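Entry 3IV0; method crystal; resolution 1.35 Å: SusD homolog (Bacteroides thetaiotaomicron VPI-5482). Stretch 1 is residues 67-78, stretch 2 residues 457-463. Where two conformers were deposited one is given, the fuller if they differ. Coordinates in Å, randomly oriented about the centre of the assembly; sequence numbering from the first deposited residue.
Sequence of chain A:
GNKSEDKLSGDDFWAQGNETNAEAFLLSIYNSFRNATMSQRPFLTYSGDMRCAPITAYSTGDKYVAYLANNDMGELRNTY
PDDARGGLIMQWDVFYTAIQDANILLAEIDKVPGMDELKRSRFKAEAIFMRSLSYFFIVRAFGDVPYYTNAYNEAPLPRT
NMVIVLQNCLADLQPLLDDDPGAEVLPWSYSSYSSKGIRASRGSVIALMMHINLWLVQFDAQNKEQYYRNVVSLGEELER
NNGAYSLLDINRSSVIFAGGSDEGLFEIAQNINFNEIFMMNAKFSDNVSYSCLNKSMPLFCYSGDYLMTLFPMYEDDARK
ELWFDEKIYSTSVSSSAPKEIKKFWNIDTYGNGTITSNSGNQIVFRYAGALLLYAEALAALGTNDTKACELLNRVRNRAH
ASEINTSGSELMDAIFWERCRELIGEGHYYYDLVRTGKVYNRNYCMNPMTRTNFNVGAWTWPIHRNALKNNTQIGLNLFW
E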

ATOM      1  N   TYR A  67       9.795  12.454  13.897  1.00 13.68           N
ATOM      2  CA  TYR A  67       8.650  13.221  13.440  1.00 13.49           C
ATOM      3  C   TYR A  67       7.526  12.307  12.953  1.00 14.43           C
ATOM      4  O   TYR A  67       6.344  12.495  13.312  1.00 13.96           O
ATOM      5  CB  TYR A  67       9.044  14.189  12.344  1.00 15.66           C
ATOM      6  CG  TYR A  67      10.047  15.258  12.743  1.00 15.92           C
ATOM      7  CD1 TYR A  67      10.114  15.786  14.030  1.00 19.66           C
ATOM      8  CD2 TYR A  67      10.892  15.786  11.789  1.00 16.79           C
ATOM      9  CE1 TYR A  67      11.036  16.792  14.336  1.00 21.83           C
ATOM     10  CE2 TYR A  67      11.782  16.778  12.084  1.00 20.02           C
ATOM     11  CZ  TYR A  67      11.854  17.269  13.349  1.00 20.44           C
ATOM     12  OH  TYR A  67      12.765  18.273  13.596  1.00 27.37           O
ATOM     13  N   LEU A  68       7.851  11.312  12.143  1.00 14.18           N
ATOM     14  CA  LEU A  68       6.828  10.371  11.687  1.00 13.77           C
ATOM     15  C   LEU A  68       6.222   9.605  12.831  1.00 13.03           C
ATOM     16  O   LEU A  68       4.990   9.515  12.946  1.00 12.91           O
ATOM     17  CB  LEU A  68       7.411   9.426  10.636  1.00 13.71           C
ATOM     18  CG  LEU A  68       7.660  10.120   9.308  1.00 15.08           C
ATOM     19  CD1 LEU A  68       8.599   9.292   8.463  1.00 14.46           C
ATOM     20  CD2 LEU A  68       6.344  10.417   8.562  1.00 15.62           C
ATOM     21  N   ALA A  69       7.070   9.079  13.707  1.00 13.05           N
ATOM     22  CA  ALA A  69       6.603   8.302  14.853  1.00 13.02           C
ATOM     23  C   ALA A  69       5.599   9.061  15.695  1.00 13.07           C
ATOM     24  O   ALA A  69       4.664   8.475  16.239  1.00 13.83           O
ATOM     25  CB  ALA A  69       7.795   7.891  15.741  1.00 14.42           C
ATOM     26  N   ASN A  70       5.836  10.355  15.819  1.00 13.10           N
ATOM     27  CA  ASN A  70       5.070  11.241  16.689  1.00 14.51           C
ATOM     28  C   ASN A  70       3.996  12.031  15.997  1.00 13.65           C
ATOM     29  O   ASN A  70       3.339  12.881  16.599  1.00 13.98           O
ATOM     30  CB  ASN A  70       6.020  12.219  17.377  1.00 15.15           C
ATOM     31  CG  ASN A  70       6.982  11.542  18.332  1.00 17.83           C
ATOM     32  OD1 ASN A  70       6.671  10.501  18.913  1.00 21.71           O
ATOM     33  ND2 ASN A  70       8.166  12.137  18.485  1.00 21.78           N
ATOM     34  N   ASN A  71       3.807  11.789  14.692  1.00 12.66           N
ATOM     35  CA  ASN A  71       2.844  12.563  13.922  1.00 12.25           C
ATOM     36  C   ASN A  71       3.108  14.070  13.971  1.00 12.39           C
ATOM     37  O   ASN A  71       2.177  14.872  13.838  1.00 14.32           O
ATOM     38  CB  ASN A  71       1.399  12.216  14.328  1.00 11.51           C
ATOM     39  CG  ASN A  71       0.377  12.663  13.304  1.00 12.78           C
ATOM     40  OD1 ASN A  71       0.625  12.535  12.092  1.00 14.16           O
ATOM     41  ND2 ASN A  71      -0.733  13.238  13.745  1.00 12.82           N
ATOM     42  N   ASP A  72       4.394  14.440  14.058  1.00 13.06           N
ATOM     43  CA  ASP A  72       4.813  15.835  14.081  1.00 15.34           C
ATOM     44  C   ASP A  72       5.066  16.289  12.657  1.00 15.08           C
ATOM     45  O   ASP A  72       6.209  16.620  12.273  1.00 14.67           O
ATOM     46  CB  ASP A  72       6.088  15.965  14.937  1.00 14.82           C
ATOM     47  CG  ASP A  72       6.354  17.397  15.457  1.00 23.05           C
ATOM     48  OD1 ASP A  72       5.769  18.418  15.008  1.00 25.81           O
ATOM     49  OD2 ASP A  72       7.248  17.477  16.340  1.00 33.14           O
HETATM   50  N   MSE A  73       3.985  16.334  11.870  1.00 14.20           N
HETATM   51  CA  MSE A  73       4.144  16.503  10.446  1.00 14.95           C
HETATM   52  C   MSE A  73       4.491  17.939  10.125  1.00 15.71           C
HETATM   53  O   MSE A  73       5.115  18.229   9.084  1.00 17.17           O
HETATM   54  CB  MSE A  73       2.879  16.021   9.689  1.00 14.29           C
HETATM   55  CG  MSE A  73       2.397  14.677  10.066  1.00 16.55           C
HETATM   56 SE   MSE A  73       3.805  13.311   9.763  0.75 14.07          SE
HETATM   57  CE  MSE A  73       3.552  13.147   7.845  1.00 13.41           C
ATOM     58  N   GLY A  74       4.119  18.877  10.984  1.00 16.02           N
ATOM     59  CA  GLY A  74       4.495  20.258  10.788  1.00 15.42           C
ATOM     60  C   GLY A  74       5.996  20.453  10.974  1.00 15.98           C
ATOM     61  O   GLY A  74       6.636  21.231  10.246  1.00 17.58           O
ATOM     62  N   GLU A  75       6.587  19.753  11.931  1.00 16.65           N
ATOM     63  CA  GLU A  75       8.034  19.882  12.146  1.00 16.78           C
ATOM     64  C   GLU A  75       8.758  19.147  11.026  1.00 17.27           C
ATOM     65  O   GLU A  75       9.842  19.547  10.612  1.00 16.69           O
ATOM     66  CB  GLU A  75       8.491  19.337  13.509  1.00 18.92           C
ATOM     67  CG  GLU A  75       7.918  20.025  14.727  1.00 24.47           C
ATOM     68  CD  GLU A  75       8.355  21.475  14.878  1.00 29.18           C
ATOM     69  OE1 GLU A  75       9.134  21.999  14.035  1.00 36.09           O
ATOM     70  OE2 GLU A  75       7.910  22.098  15.873  1.00 41.33           O
ATOM     71  N   LEU A  76       8.204  18.055  10.538  1.00 14.81           N
ATOM     72  CA  LEU A  76       8.755  17.389   9.345  1.00 15.86           C
ATOM     73  C   LEU A  76       8.822  18.392   8.158  1.00 14.44           C
ATOM     74  O   LEU A  76       9.859  18.523   7.512  1.00 15.64           O
ATOM     75  CB  LEU A  76       7.900  16.191   8.978  1.00 16.31           C
ATOM     76  CG  LEU A  76       8.385  15.303   7.812  1.00 14.35           C
ATOM     77  CD1 LEU A  76       9.639  14.563   8.223  1.00 15.54           C
ATOM     78  CD2 LEU A  76       7.292  14.313   7.381  1.00 18.69           C
ATOM     79  N   ARG A  77       7.741  19.094   7.866  0.50 12.38           N
ATOM     80  CA  ARG A  77       7.711  20.056   6.764  0.50 13.51           C
ATOM     81  C   ARG A  77       8.670  21.225   7.035  0.50 12.71           C
ATOM     82  O   ARG A  77       9.196  21.902   6.119  0.50 11.81           O
ATOM     83  CB  ARG A  77       6.296  20.588   6.571  0.50 10.78           C
ATOM     84  CG  ARG A  77       6.212  21.787   5.615  0.50 15.08           C
ATOM     85  CD  ARG A  77       4.812  22.365   5.518  0.50 11.89           C
ATOM     86  NE  ARG A  77       4.396  23.038   6.739  0.50 14.77           N
ATOM     87  CZ  ARG A  77       3.135  23.409   7.015  0.50 12.64           C
ATOM     88  NH1 ARG A  77       2.133  23.165   6.169  0.50 15.54           N
ATOM     89  NH2 ARG A  77       2.872  24.024   8.156  0.50 13.04           N
ATOM     90  N   ASN A  78       8.794  21.906   8.315  0.60 16.10           N
ATOM     91  CA  ASN A  78       9.797  22.918   8.607  0.60 16.13           C
ATOM     92  C   ASN A  78      11.257  22.405   8.465  0.60 15.58           C
ATOM     93  O   ASN A  78      12.109  23.149   7.986  0.60 17.34           O
ATOM     94  CB  ASN A  78       9.539  23.500  10.008  0.60 15.45           C
ATOM     95  CG  ASN A  78      10.415  24.708  10.318  0.60 14.96           C
ATOM     96  OD1 ASN A  78      11.268  24.651  11.209  0.60 22.59           O
ATOM     97  ND2 ASN A  78      10.200  25.799   9.602  0.60 16.05           N
TER
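Stretch 2, residues 457-463: GAWTWPI

Stretch 2 carries no regular helix or strand. It opens with a type I beta turn from Gly 457 to Thr 460 and then runs extended, with phi/psi of -77/148 at Trp 461, -58/148 at Pro 462 and -95/121 at Ile 463. Its order follows that of stretch 1: Asn 71 CA lies 8.1 Å from Ala 458 CA, and Met 73 CA lies 6.9 Å from Trp 461 CA, these being the nearest CA pairs, so both chains advance in the same sense. The contact buries 367 Å², summed over both sides, between residues that, where they touch, lie at least 385 apart in sequence.

Gly 457 touches nothing in stretch 1. Its phi/psi of 95/15 would jam a CB against the preceding carbonyl oxygen, which by itself calls for glycine. Its own carbonyl O closes the turn by accepting from Thr 460 N at 3.0 Å and from Thr 460 OG1 at 2.8 Å.

Ala 458 meets the break between the two helical segments of stretch 1. There Asn 71 has left helical geometry with a positive phi of 57°, in a Schellman motif, and its CB points toward stretch 2. Asn 71 ND2 donates to Ala 458 O at 3.1 Å, with an N-H...acceptor angle of 162°; this nearly straight bond is the one direct hydrogen bond between the stretches. Asn 71 OD1 is satisfied elsewhere in the structure.

Trp 459 and Thr 460 direct their CA-to-CB bonds away from stretch 1, and their side chains stay out of contact with it.

Trp 461 starts sideways, but with chi1 at -77° (m) its indole comes nearer to stretch 1. Selenomethionine Met 73, m at all three chi angles, sets CE over one face of that indole: CE lies 3.2 Å from the centroid of the six-membered ring of Trp 461 and 3° off its normal, a CH-pi contact. Further along the indole, Leu 76 CD2 approaches Trp 461 CZ3 at 3.7 Å and Leu 68 CD2 approaches Trp 461 CH2 at 4.1 Å, both obliquely. Leucines from both helical segments thus share this apolar contact.

Pro 462 points toward the second helix. Pro 462 CD packs on Met 73 CB at 3.8 Å, and Pro 462 CB lies 3.8 Å from Arg 77 NH1, one helical turn later.

Ile 463 points its CB away, yet its backbone still reaches Arg 77 through water: water 1 accepts from Arg 77 NH1 at 2.8 Å and donates to Ile 463 O at 2.6 Å.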

ATOM      1  N   GLY A 457      -8.436  16.464  10.979  1.00 12.45           N
ATOM      2  CA  GLY A 457      -7.558  16.204   9.848  1.00 11.14           C
ATOM      3  C   GLY A 457      -6.111  15.949  10.182  1.00 13.18           C
ATOM      4  O   GLY A 457      -5.246  15.962   9.280  1.00 11.87           O
ATOM      5  N   ALA A 458      -5.777  15.668  11.438  1.00 10.68           N
ATOM      6  CA  ALA A 458      -4.401  15.367  11.810  1.00 11.20           C
ATOM      7  C   ALA A 458      -3.876  14.044  11.271  1.00 11.40           C
ATOM      8  O   ALA A 458      -2.704  13.736  11.459  1.00 10.98           O
ATOM      9  CB  ALA A 458      -4.195  15.423  13.345  1.00 12.35           C
ATOM     10  N   TRP A 459      -4.728  13.246  10.631  1.00  9.66           N
ATOM     11  CA  TRP A 459      -4.267  12.012   9.952  1.00  9.87           C
ATOM     12  C   TRP A 459      -3.730  12.305   8.537  1.00 10.00           C
ATOM     13  O   TRP A 459      -3.125  11.421   7.938  1.00  9.84           O
ATOM     14  CB  TRP A 459      -5.390  10.979   9.899  1.00 10.53           C
ATOM     15  CG  TRP A 459      -6.579  11.423   9.152  1.00  9.06           C
ATOM     16  CD1 TRP A 459      -7.664  12.025   9.660  1.00 12.27           C
ATOM     17  CD2 TRP A 459      -6.836  11.294   7.729  1.00  9.71           C
ATOM     18  NE1 TRP A 459      -8.575  12.297   8.679  1.00 10.91           N
ATOM     19  CE2 TRP A 459      -8.090  11.845   7.479  1.00  8.89           C
ATOM     20  CE3 TRP A 459      -6.121  10.757   6.653  1.00  8.45           C
ATOM     21  CZ2 TRP A 459      -8.673  11.874   6.188  1.00  9.15           C
ATOM     22  CZ3 TRP A 459      -6.700  10.759   5.426  1.00  9.26           C
ATOM     23  CH2 TRP A 459      -7.930  11.339   5.189  1.00 10.75           C
ATOM     24  N   THR A 460      -3.950  13.511   8.012  1.00  9.56           N
ATOM     25  CA  THR A 460      -3.477  13.856   6.661  1.00  9.82           C
ATOM     26  C   THR A 460      -2.037  14.343   6.696  1.00 10.18           C
ATOM     27  O   THR A 460      -1.534  14.723   7.751  1.00 11.51           O
ATOM     28  CB  THR A 460      -4.311  14.956   6.017  1.00 10.22           C
ATOM     29  OG1 THR A 460      -4.137  16.185   6.760  1.00 11.78           O
ATOM     30  CG2 THR A 460      -5.788  14.533   5.926  1.00 12.37           C
ATOM     31  N   TRP A 461      -1.372  14.301   5.538  1.00 11.07           N
ATOM     32  CA  TRP A 461      -0.138  15.028   5.295  1.00 10.82           C
ATOM     33  C   TRP A 461      -0.416  16.505   5.048  1.00 10.26           C
ATOM     34  O   TRP A 461      -1.407  16.837   4.459  1.00 11.35           O
ATOM     35  CB  TRP A 461       0.589  14.436   4.059  1.00 10.88           C
ATOM     36  CG  TRP A 461       1.282  13.163   4.337  1.00  9.66           C
ATOM     37  CD1 TRP A 461       0.708  11.955   4.560  1.00 10.72           C
ATOM     38  CD2 TRP A 461       2.702  12.964   4.511  1.00 10.94           C
ATOM     39  NE1 TRP A 461       1.664  11.014   4.806  1.00 11.09           N
ATOM     40  CE2 TRP A 461       2.901  11.606   4.788  1.00 11.55           C
ATOM     41  CE3 TRP A 461       3.824  13.805   4.399  1.00 11.87           C
ATOM     42  CZ2 TRP A 461       4.159  11.070   5.021  1.00 11.79           C
ATOM     43  CZ3 TRP A 461       5.053  13.291   4.623  1.00 13.27           C
ATOM     44  CH2 TRP A 461       5.225  11.937   4.938  1.00 11.63           C
ATOM     45  N   PRO A 462       0.525  17.382   5.461  1.00 11.00           N
ATOM     46  CA  PRO A 462       0.457  18.737   4.974  1.00 12.19           C
ATOM     47  C   PRO A 462       0.499  18.761   3.459  1.00 11.23           C
ATOM     48  O   PRO A 462       1.157  17.910   2.871  1.00 12.55           O
ATOM     49  CB  PRO A 462       1.724  19.390   5.554  1.00 13.94           C
ATOM     50  CG  PRO A 462       2.131  18.502   6.721  1.00 13.57           C
ATOM     51  CD  PRO A 462       1.704  17.139   6.300  1.00 12.96           C
ATOM     52  N   ILE A 463      -0.169  19.734   2.871  1.00 11.79           N
ATOM     53  CA  ILE A 463      -0.106  19.984   1.429  1.00 13.89           C
ATOM     54  C   ILE A 463       0.960  21.055   1.192  1.00 13.86           C
ATOM     55  O   ILE A 463       0.861  22.156   1.732  1.00 15.06           O
ATOM     56  CB  ILE A 463      -1.458  20.420   0.908  1.00 14.10           C
ATOM     57  CG1 ILE A 463      -2.428  19.230   0.957  1.00 14.94           C
ATOM     58  CG2 ILE A 463      -1.361  20.961  -0.553  1.00 13.44           C
ATOM     59  CD1 ILE A 463      -3.895  19.603   0.744  1.00 15.29           C
TER
HETATM   60  O   HOH W   1       2.609  23.189   3.429  1.00 36.56           O